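Local coordinates for GCN5-related N-acetyltransferase (Brucella melitensis biovar Abortus 2308, PDB 3TCV), which probably transfers an acetyl group from acetyl-coenzyme A to an amine, perhaps the N-terminal serine or alanine of proteins, at residues B[52-57]-B[102-107]; B[115-120]-B[162-167]; B[150-155]-B[214-219]. One frame throughout, in Å; residues are numbered along the deposited sequence.

Contact 1: B[52-57]-B[102-107]; sequences QKHGDE and AVIDKA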
loop_
_atom_site.group_PDB
_atom_site.type_symbol
_atom_site.label_atom_id
_atom_site.label_comp_id
_atom_site.label_asym_id
_atom_site.label_seq_id
_atom_site.Cartn_x
_atom_site.Cartn_y
_atom_site.Cartn_z
ATOM N N GLN B 52 10.394 -29.267 7.026
ATOM C CA GLN B 52 11.166 -30.418 7.515
ATOM C C GLN B 52 12.579 -30.005 7.923
ATOM O O GLN B 52 13.070 -30.423 8.962
ATOM C CB GLN B 52 11.203 -31.543 6.458
ATOM N N LYS B 53 13.217 -29.149 7.128
ATOM C CA LYS B 53 14.576 -28.725 7.435
ATOM C C LYS B 53 14.657 -27.740 8.609
ATOM O O LYS B 53 15.537 -27.852 9.459
ATOM C CB LYS B 53 15.241 -28.124 6.206
ATOM C CG LYS B 53 16.736 -27.926 6.386
ATOM C CD LYS B 53 17.433 -27.598 5.077
ATOM C CE LYS B 53 18.925 -27.371 5.291
ATOM N NZ LYS B 53 19.611 -27.212 3.980
ATOM N N HIS B 54 13.744 -26.773 8.646
ATOM C CA HIS B 54 13.856 -25.646 9.581
ATOM C C HIS B 54 12.891 -25.660 10.728
ATOM O O HIS B 54 13.066 -24.891 11.673
ATOM C CB HIS B 54 13.688 -24.323 8.817
ATOM C CG HIS B 54 14.620 -24.167 7.664
ATOM N ND1 HIS B 54 14.191 -23.921 6.409
ATOM C CD2 HIS B 54 16.009 -24.227 7.596
ATOM C CE1 HIS B 54 15.247 -23.821 5.585
ATOM N NE2 HIS B 54 16.361 -24.004 6.306
ATOM N N GLY B 55 11.887 -26.531 10.690
ATOM C CA GLY B 55 10.786 -26.480 11.647
ATOM C C GLY B 55 11.177 -26.560 13.103
ATOM O O GLY B 55 10.735 -25.750 13.919
ATOM N N ASP B 56 11.993 -27.557 13.451
ATOM C CA ASP B 56 12.363 -27.745 14.848
ATOM C C ASP B 56 13.166 -26.582 15.410
ATOM O O ASP B 56 12.856 -26.078 16.498
ATOM C CB ASP B 56 13.109 -29.061 15.042
ATOM C CG ASP B 56 12.221 -30.282 14.765
ATOM O OD1 ASP B 56 10.975 -30.135 14.618
ATOM O OD2 ASP B 56 12.771 -31.393 14.689
ATOM N N GLU B 57 14.190 -26.150 14.677
ATOM C CA GLU B 57 15.043 -25.080 15.153
ATOM C C GLU B 57 14.312 -23.740 15.113
ATOM O O GLU B 57 14.534 -22.908 15.976
ATOM C CB GLU B 57 16.374 -25.022 14.381
ATOM C CG GLU B 57 17.272 -26.221 14.649
ATOM C CD GLU B 57 18.590 -26.195 13.887
ATOM O OE1 GLU B 57 18.917 -25.196 13.213
ATOM O OE2 GLU B 57 19.327 -27.211 13.955
ATOM N N ALA B 102 14.391 -18.917 6.059
ATOM C CA ALA B 102 14.970 -19.127 7.375
ATOM C C ALA B 102 16.259 -18.347 7.432
ATOM O O ALA B 102 17.020 -18.311 6.440
ATOM C CB ALA B 102 15.238 -20.603 7.634
ATOM N N VAL B 103 16.529 -17.759 8.596
ATOM C CA VAL B 103 17.750 -16.998 8.832
ATOM C C VAL B 103 18.610 -17.850 9.764
ATOM O O VAL B 103 18.255 -18.064 10.933
ATOM C CB VAL B 103 17.469 -15.622 9.484
ATOM C CG1 VAL B 103 18.754 -14.816 9.627
ATOM C CG2 VAL B 103 16.437 -14.839 8.676
ATOM N N ILE B 104 19.724 -18.346 9.227
ATOM C CA ILE B 104 20.607 -19.264 9.947
ATOM C C ILE B 104 21.840 -18.543 10.489
ATOM O O ILE B 104 22.597 -17.945 9.748
ATOM C CB ILE B 104 21.045 -20.442 9.050
ATOM C CG1 ILE B 104 19.843 -21.350 8.728
ATOM C CG2 ILE B 104 22.093 -21.292 9.755
ATOM C CD1 ILE B 104 19.498 -21.487 7.262
ATOM N N ASP B 105 22.036 -18.604 11.791
ATOM C CA ASP B 105 23.214 -18.021 12.414
ATOM C C ASP B 105 24.397 -18.945 12.151
ATOM O O ASP B 105 24.405 -20.098 12.608
ATOM C CB ASP B 105 22.989 -17.878 13.921
ATOM C CG ASP B 105 24.238 -17.447 14.669
ATOM O OD1 ASP B 105 24.779 -16.361 14.350
ATOM O OD2 ASP B 105 24.661 -18.190 15.586
ATOM N N LYS B 106 25.387 -18.446 11.416
ATOM C CA LYS B 106 26.476 -19.315 10.960
ATOM C C LYS B 106 27.351 -19.775 12.109
ATOM O O LYS B 106 27.805 -20.914 12.106
ATOM C CB LYS B 106 27.319 -18.646 9.887
ATOM C CG LYS B 106 26.634 -18.647 8.526
ATOM C CD LYS B 106 27.459 -17.953 7.460
ATOM C CE LYS B 106 28.802 -18.634 7.272
ATOM N NZ LYS B 106 29.457 -18.174 6.032
ATOM N N ALA B 107 27.558 -18.906 13.098
ATOM C CA ALA B 107 28.408 -19.242 14.246
ATOM C C ALA B 107 27.918 -20.500 14.966
ATOM O O ALA B 107 28.722 -21.360 15.318
ATOM C CB ALA B 107 28.486 -18.064 15.218
#
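His54, whose imidazole ring rests on Ala102, has both ring nitrogens engaged: NE2 is hydrogen-bonded to Glu47 OE1 and ND1 meets the backbone N of Asn50. Asn50 N can only donate, which is consistent with a ring that carries its proton on NE2. Two bonds at different corners of a flat group fix its rotation, and this is how a polar side chain can offer a flat surface to apolar neighbours. The methyl carbon Ala102 CB stands 3.5 Å from the centroid of the His54 ring and only 6° off its normal, a centred CH-pi contact. All five ring atoms are therefore almost equally near it, from 3.6 Å for His54 CG to 3.8 Å for His54 NE2, both measured to Ala102 CB. The other face is covered from within the helix by Lys53 CB, 4.1 Å above the ring plane, so the imidazole is sandwiched between two aliphatic carbons. With CG anti to the carbonyl carbon (chi1 -54°), the ring drops from the helix toward the strand. Ile104 adds a lighter touch: its CD1 comes obliquely to within 4.1 Å of His54 NE2, and the two side chains cross at about a right angle. Only 110 Å² is buried between the segments, yet all three touching residues are buried in the protein. Between these two segments a single ring makes the join; elsewhere helix 51-61 also reaches strand 110-121, where Glu57 bonds Val111 N. Strand 99-105 runs between strands 44-48 and 110-121; Ala102 is bonded through its backbone to Glu47, the residue that also holds the ring. Val111 touches both His54 and Ile104 from the neighbouring strand, while Leu49 packs on His54 and Ala102.

Contact 2: B[115-120]-B[162-167]; sequences QALMRI and RRYEWE
The parts of the backbone that touch, Leu117 to Arg119 and Tyr164 to Glu167, run 74° apart, with the chain turning a corner at Arg119, and the gap is spanned by side chains and two waters. A carboxylate does most of that work. Arg119 NH1 donates to Glu165 OE2 at 2.6 Å with an N-H...O angle of 153°, forming a salt bridge that meets the oxygen from above the carboxylate plane. The bend in the arginine chain (chi3 50°) brings the guanidinium edge round to Glu165, and the two planar groups are only modestly turned against each other. The other oxygen is gripped side-on: Arg163 NE, at 2.9 Å, and Arg163 NH2 both donate to Glu165 OE1, from opposite faces of the carboxylate plane. Two waters complete the set. One accepts from Arg119 NH2 (2.9 Å) and donates to Glu165 OE1 (2.7 Å); the other donates to Arg119 O (2.6 Å) and to Glu165 OE2 (2.8 Å). Five donors thus surround one buried carboxylate, which would probably stabilise its negative charge. Glu167 plays a different part: its OE1 lies 3.6 Å from Arg119 CD and well out of the guanidinium plane, a matter of charge and packing only, while its OE2 forms a salt bridge with Arg201. An apolar touch, Leu117 CD2 against the edge of the Tyr164 ring at CE1 (4.4 Å), completes the contact. Strand 126-134 lies between these two strands in the sheet and supplies Glu128 as a second salt-bridge partner for Arg119. Helix 142-158 packs on Leu117 and Tyr164 through Phe151, strand 199-209 borders Glu167, and Phe190 of the second subunit packs on Glu165, placing the salt-bridge network beside the dimer interface.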
loop_
_atom_site.group_PDB
_atom_site.type_symbol
_atom_site.label_atom_id
_atom_site.label_comp_id
_atom_site.label_asym_id
_atom_site.label_seq_id
_atom_site.Cartn_x
_atom_site.Cartn_y
_atom_site.Cartn_z
ATOM N N GLN B 115 12.407 -14.338 7.796
ATOM C CA GLN B 115 12.058 -13.063 7.157
ATOM C C GLN B 115 11.533 -13.349 5.755
ATOM O O GLN B 115 11.678 -14.463 5.273
ATOM C CB GLN B 115 13.291 -12.141 7.085
ATOM C CG GLN B 115 14.462 -12.683 6.283
ATOM C CD GLN B 115 15.719 -11.818 6.365
ATOM O OE1 GLN B 115 16.105 -11.383 7.444
ATOM N NE2 GLN B 115 16.385 -11.600 5.225
ATOM N N ALA B 116 10.954 -12.348 5.098
ATOM C CA ALA B 116 10.356 -12.573 3.790
ATOM C C ALA B 116 10.469 -11.375 2.881
ATOM O O ALA B 116 10.524 -10.224 3.345
ATOM C CB ALA B 116 8.882 -12.971 3.960
ATOM N N LEU B 117 10.536 -11.663 1.586
ATOM C CA LEU B 117 10.262 -10.696 0.530
ATOM C C LEU B 117 8.774 -10.793 0.250
ATOM O O LEU B 117 8.236 -11.911 0.104
ATOM C CB LEU B 117 11.086 -11.004 -0.726
ATOM C CG LEU B 117 12.608 -10.808 -0.569
ATOM C CD1 LEU B 117 13.341 -11.360 -1.787
ATOM C CD2 LEU B 117 12.958 -9.327 -0.329
ATOM N N MET B 118 8.092 -9.656 0.239
ATOM C CA MET B 118 6.632 -9.656 0.182
ATOM C C MET B 118 6.094 -8.434 -0.525
ATOM O O MET B 118 6.830 -7.516 -0.821
ATOM C CB MET B 118 6.044 -9.748 1.600
ATOM C CG MET B 118 6.410 -8.599 2.527
ATOM S SD MET B 118 5.897 -8.949 4.234
ATOM C CE MET B 118 4.178 -8.472 4.084
ATOM N N ARG B 119 4.790 -8.427 -0.756
ATOM C CA ARG B 119 4.132 -7.384 -1.533
ATOM C C ARG B 119 4.933 -7.131 -2.801
ATOM O O ARG B 119 5.293 -5.998 -3.145
ATOM C CB ARG B 119 3.908 -6.146 -0.674
ATOM C CG ARG B 119 2.962 -6.474 0.500
ATOM C CD ARG B 119 2.678 -5.312 1.429
ATOM N NE ARG B 119 2.284 -4.181 0.641
ATOM C CZ ARG B 119 3.107 -3.215 0.231
ATOM N NH1 ARG B 119 4.379 -3.206 0.611
ATOM N NH2 ARG B 119 2.640 -2.246 -0.558
ATOM N N ILE B 120 5.169 -8.239 -3.500
ATOM C CA ILE B 120 6.040 -8.296 -4.652
ATOM C C ILE B 120 5.316 -7.672 -5.868
ATOM O O ILE B 120 4.181 -8.064 -6.201
ATOM C CB ILE B 120 6.473 -9.762 -4.927
ATOM C CG1 ILE B 120 7.166 -10.387 -3.693
ATOM C CG2 ILE B 120 7.407 -9.818 -6.134
ATOM C CD1 ILE B 120 7.223 -11.916 -3.706
ATOM N N ARG B 162 13.351 -0.928 -8.198
ATOM C CA ARG B 162 13.441 0.529 -8.110
ATOM C C ARG B 162 13.205 1.039 -6.685
ATOM O O ARG B 162 13.564 2.154 -6.363
ATOM C CB ARG B 162 12.333 1.198 -8.954
ATOM C CG ARG B 162 12.272 0.863 -10.411
ATOM C CD ARG B 162 11.288 1.785 -11.110
ATOM N NE ARG B 162 11.793 3.157 -11.152
ATOM C CZ ARG B 162 11.071 4.259 -10.929
ATOM N NH1 ARG B 162 9.774 4.197 -10.611
ATOM N NH2 ARG B 162 11.659 5.435 -10.984
ATOM N N ARG B 163 12.487 0.253 -5.888
ATOM C CA ARG B 163 11.961 0.698 -4.590
ATOM C C ARG B 163 11.856 -0.498 -3.654
ATOM O O ARG B 163 11.250 -1.551 -4.005
ATOM C CB ARG B 163 10.577 1.349 -4.806
ATOM C CG ARG B 163 9.764 1.671 -3.552
ATOM C CD ARG B 163 8.354 2.176 -3.867
ATOM N NE ARG B 163 7.578 2.272 -2.622
ATOM C CZ ARG B 163 7.723 3.213 -1.695
ATOM N NH1 ARG B 163 8.482 4.259 -1.909
ATOM N NH2 ARG B 163 7.025 3.158 -0.571
ATOM N N TYR B 164 12.457 -0.353 -2.469
ATOM C CA TYR B 164 12.555 -1.424 -1.463
ATOM C C TYR B 164 11.963 -0.887 -0.162
ATOM O O TYR B 164 12.384 0.161 0.339
ATOM C CB TYR B 164 14.027 -1.775 -1.312
ATOM C CG TYR B 164 14.396 -2.875 -0.351
ATOM C CD1 TYR B 164 13.840 -4.140 -0.446
ATOM C CD2 TYR B 164 15.349 -2.658 0.632
ATOM C CE1 TYR B 164 14.240 -5.141 0.423
ATOM C CE2 TYR B 164 15.759 -3.652 1.500
ATOM C CZ TYR B 164 15.190 -4.900 1.388
ATOM O OH TYR B 164 15.588 -5.905 2.243
ATOM N N GLU B 165 10.911 -1.542 0.319
ATOM C CA GLU B 165 10.094 -0.976 1.375
ATOM C C GLU B 165 10.274 -1.647 2.722
ATOM O O GLU B 165 10.516 -2.868 2.805
ATOM C CB GLU B 165 8.604 -1.085 1.011
ATOM C CG GLU B 165 8.173 -0.358 -0.243
ATOM C CD GLU B 165 6.777 -0.702 -0.704
ATOM O OE1 GLU B 165 6.138 0.217 -1.227
ATOM O OE2 GLU B 165 6.334 -1.890 -0.591
ATOM N N TRP B 166 10.045 -0.850 3.763
ATOM C CA TRP B 166 9.921 -1.292 5.157
ATOM C C TRP B 166 8.662 -0.675 5.723
ATOM O O TRP B 166 8.408 0.501 5.533
ATOM C CB TRP B 166 11.127 -0.810 5.937
ATOM C CG TRP B 166 11.211 -1.232 7.383
ATOM C CD1 TRP B 166 10.466 -0.777 8.463
ATOM C CD2 TRP B 166 12.204 -2.148 7.961
ATOM N NE1 TRP B 166 10.893 -1.379 9.639
ATOM C CE2 TRP B 166 11.920 -2.223 9.387
ATOM C CE3 TRP B 166 13.224 -2.946 7.437
ATOM C CZ2 TRP B 166 12.671 -3.037 10.246
ATOM C CZ3 TRP B 166 13.959 -3.751 8.311
ATOM C CH2 TRP B 166 13.692 -3.790 9.679
ATOM N N GLU B 167 7.817 -1.474 6.371
ATOM C CA GLU B 167 6.646 -0.932 7.075
ATOM C C GLU B 167 6.551 -1.621 8.424
ATOM O O GLU B 167 6.896 -2.822 8.571
ATOM C CB GLU B 167 5.334 -1.107 6.281
ATOM C CG GLU B 167 5.142 -2.482 5.655
ATOM C CD GLU B 167 3.700 -2.915 5.452
ATOM O OE1 GLU B 167 3.485 -3.771 4.547
ATOM O OE2 GLU B 167 2.790 -2.465 6.189
HETATM O O HOH W 1 3.579 -0.060 -2.159
HETATM O O HOH W 2 5.417 -3.414 -2.781
#

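Contact 3: B[150-155]-B[214-219]; sequences LFMQYV and PALKQA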
loop_
_atom_site.group_PDB
_atom_site.type_symbol
_atom_site.label_atom_id
_atom_site.label_comp_id
_atom_site.label_asym_id
_atom_site.label_seq_id
_atom_site.Cartn_x
_atom_site.Cartn_y
_atom_site.Cartn_z
ATOM N N LEU B 150 21.617 -8.896 2.690
ATOM C CA LEU B 150 21.550 -9.884 1.622
ATOM C C LEU B 150 20.274 -9.760 0.768
ATOM O O LEU B 150 20.323 -9.925 -0.442
ATOM C CB LEU B 150 21.715 -11.294 2.176
ATOM C CG LEU B 150 23.109 -11.678 2.690
ATOM C CD1 LEU B 150 23.010 -12.986 3.468
ATOM C CD2 LEU B 150 24.155 -11.746 1.568
ATOM N N PHE B 151 19.131 -9.468 1.391
ATOM C CA PHE B 151 17.921 -9.195 0.642
ATOM C C PHE B 151 18.057 -7.913 -0.188
ATOM O O PHE B 151 17.668 -7.885 -1.360
ATOM C CB PHE B 151 16.729 -9.033 1.590
ATOM C CG PHE B 151 15.936 -10.295 1.863
ATOM C CD1 PHE B 151 16.380 -11.567 1.493
ATOM C CD2 PHE B 151 14.724 -10.198 2.564
ATOM C CE1 PHE B 151 15.599 -12.688 1.771
ATOM C CE2 PHE B 151 13.956 -11.317 2.846
ATOM C CZ PHE B 151 14.408 -12.563 2.451
ATOM N N MET B 152 18.595 -6.855 0.423
ATOM C CA MET B 152 18.671 -5.558 -0.244
ATOM C C MET B 152 19.562 -5.664 -1.484
ATOM O O MET B 152 19.243 -5.158 -2.575
ATOM C CB MET B 152 19.198 -4.486 0.697
ATOM C CG MET B 152 18.990 -3.082 0.141
ATOM S SD MET B 152 18.928 -1.809 1.406
ATOM C CE MET B 152 20.588 -1.859 1.983
ATOM N N GLN B 153 20.675 -6.361 -1.306
ATOM C CA GLN B 153 21.618 -6.581 -2.399
ATOM C C GLN B 153 20.984 -7.352 -3.560
ATOM O O GLN B 153 21.185 -7.019 -4.730
ATOM C CB GLN B 153 22.804 -7.371 -1.879
ATOM C CG GLN B 153 23.917 -7.503 -2.893
ATOM C CD GLN B 153 25.177 -8.028 -2.270
ATOM O OE1 GLN B 153 26.225 -7.363 -2.308
ATOM N NE2 GLN B 153 25.088 -9.199 -1.665
ATOM N N TYR B 154 20.227 -8.389 -3.216
ATOM C CA TYR B 154 19.566 -9.238 -4.210
ATOM C C TYR B 154 18.537 -8.442 -5.003
ATOM O O TYR B 154 18.499 -8.507 -6.239
ATOM C CB TYR B 154 18.915 -10.403 -3.499
ATOM C CG TYR B 154 18.093 -11.313 -4.372
ATOM C CD1 TYR B 154 18.657 -11.981 -5.465
ATOM C CD2 TYR B 154 16.744 -11.545 -4.077
ATOM C CE1 TYR B 154 17.886 -12.850 -6.247
ATOM C CE2 TYR B 154 15.976 -12.397 -4.848
ATOM C CZ TYR B 154 16.545 -13.047 -5.926
ATOM O OH TYR B 154 15.730 -13.884 -6.657
ATOM N N VAL B 155 17.751 -7.669 -4.263
ATOM C CA VAL B 155 16.683 -6.851 -4.812
ATOM C C VAL B 155 17.228 -5.824 -5.817
ATOM O O VAL B 155 16.651 -5.649 -6.894
ATOM C CB VAL B 155 15.868 -6.226 -3.649
ATOM C CG1 VAL B 155 15.092 -4.998 -4.072
ATOM C CG2 VAL B 155 14.977 -7.318 -3.013
ATOM N N PRO B 214 23.587 2.466 -3.991
ATOM C CA PRO B 214 25.059 2.313 -4.064
ATOM C C PRO B 214 25.827 2.850 -2.842
ATOM O O PRO B 214 26.776 2.207 -2.376
ATOM C CB PRO B 214 25.425 3.038 -5.361
ATOM C CG PRO B 214 24.205 2.959 -6.200
ATOM C CD PRO B 214 23.060 3.118 -5.196
ATOM N N ALA B 215 25.406 3.985 -2.295
ATOM C CA ALA B 215 26.064 4.535 -1.105
ATOM C C ALA B 215 25.776 3.663 0.112
ATOM O O ALA B 215 26.655 3.450 0.957
ATOM C CB ALA B 215 25.641 5.979 -0.860
ATOM N N LEU B 216 24.555 3.145 0.206
ATOM C CA LEU B 216 24.246 2.220 1.278
ATOM C C LEU B 216 25.105 0.967 1.211
ATOM O O LEU B 216 25.647 0.540 2.232
ATOM C CB LEU B 216 22.764 1.861 1.278
ATOM C CG LEU B 216 21.903 2.958 1.857
ATOM C CD1 LEU B 216 20.440 2.552 1.651
ATOM C CD2 LEU B 216 22.209 3.200 3.348
ATOM N N LYS B 217 25.220 0.387 0.024
ATOM C CA LYS B 217 26.012 -0.824 -0.150
ATOM C C LYS B 217 27.425 -0.632 0.424
ATOM O O LYS B 217 27.890 -1.479 1.195
ATOM C CB LYS B 217 26.073 -1.240 -1.628
ATOM C CG LYS B 217 26.882 -2.499 -1.890
ATOM C CD LYS B 217 26.911 -2.882 -3.367
ATOM C CE LYS B 217 27.522 -4.265 -3.561
ATOM N NZ LYS B 217 27.570 -4.640 -5.005
ATOM N N GLN B 218 28.075 0.483 0.085
ATOM C CA GLN B 218 29.438 0.772 0.568
ATOM C C GLN B 218 29.497 0.836 2.101
ATOM O O GLN B 218 30.424 0.317 2.709
ATOM C CB GLN B 218 29.999 2.073 -0.050
ATOM C CG GLN B 218 30.115 2.019 -1.570
ATOM C CD GLN B 218 31.011 3.087 -2.181
ATOM O OE1 GLN B 218 31.057 4.234 -1.721
ATOM N NE2 GLN B 218 31.735 2.709 -3.236
ATOM N N ALA B 219 28.483 1.450 2.718
ATOM C CA ALA B 219 28.463 1.640 4.171
ATOM C C ALA B 219 28.234 0.314 4.902
ATOM O O ALA B 219 28.829 0.071 5.947
ATOM C CB ALA B 219 27.400 2.671 4.559
#
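Apolar packing between the helices is carried by Met152 and Leu216. Met152 sets out toward helix 213-224, and its terminal methyl CE ends 4.4 Å from Leu216 CB, a loose contact between buried side chains. Trp213 and Tyr220 of the same helix also pack on Met152, enlarging the apolar patch. In all, 122 Å² is buried between the two segments.

The polar half pairs Gln153 with Lys217, whose CA atoms lie 7.6 Å apart. Both chains leave with CG anti to the backbone N; Lys217 is stretched throughout, and its far end passes the glutamine amide at a slant. Gln153 OE1 comes to 3.6 Å from Lys217 CE but stays 4.1 Å from Lys217 NZ, so the amide oxygen meets the methylene beside the ammonium group and does not bond to it.

The ammonium group has its salt bridge with Asp157, one turn farther along helix 142-158. Between the two helices, then, a thin apolar join is flanked by a lysine that bridges to the partner helix by charge, and the glutamine oxygen beside it would probably add a weak electrostatic attraction.

Contacts 1 and 2 share the central mixed sheet: strands 99-105 and 110-121 are neighbours in it, and Val103 touches Gln115 where they adjoin. Their centres nevertheless lie 22 Å apart, on opposite sides of the chain's centre. The centre of contact 3 lies about 14 Å from that of contact 2 and about 24 Å from that of contact 1. Phe151 of helix 142-158 packs on Gln115, Leu117 and Tyr164, so contacts 2 and 3 touch. Along the chain contact 1 closes before the others open, whereas contacts 2 and 3 interlock, their segments alternating. Together they join helix 51-61, the sheet, helix 142-158 and helix 213-224 into one layered GNAT fold.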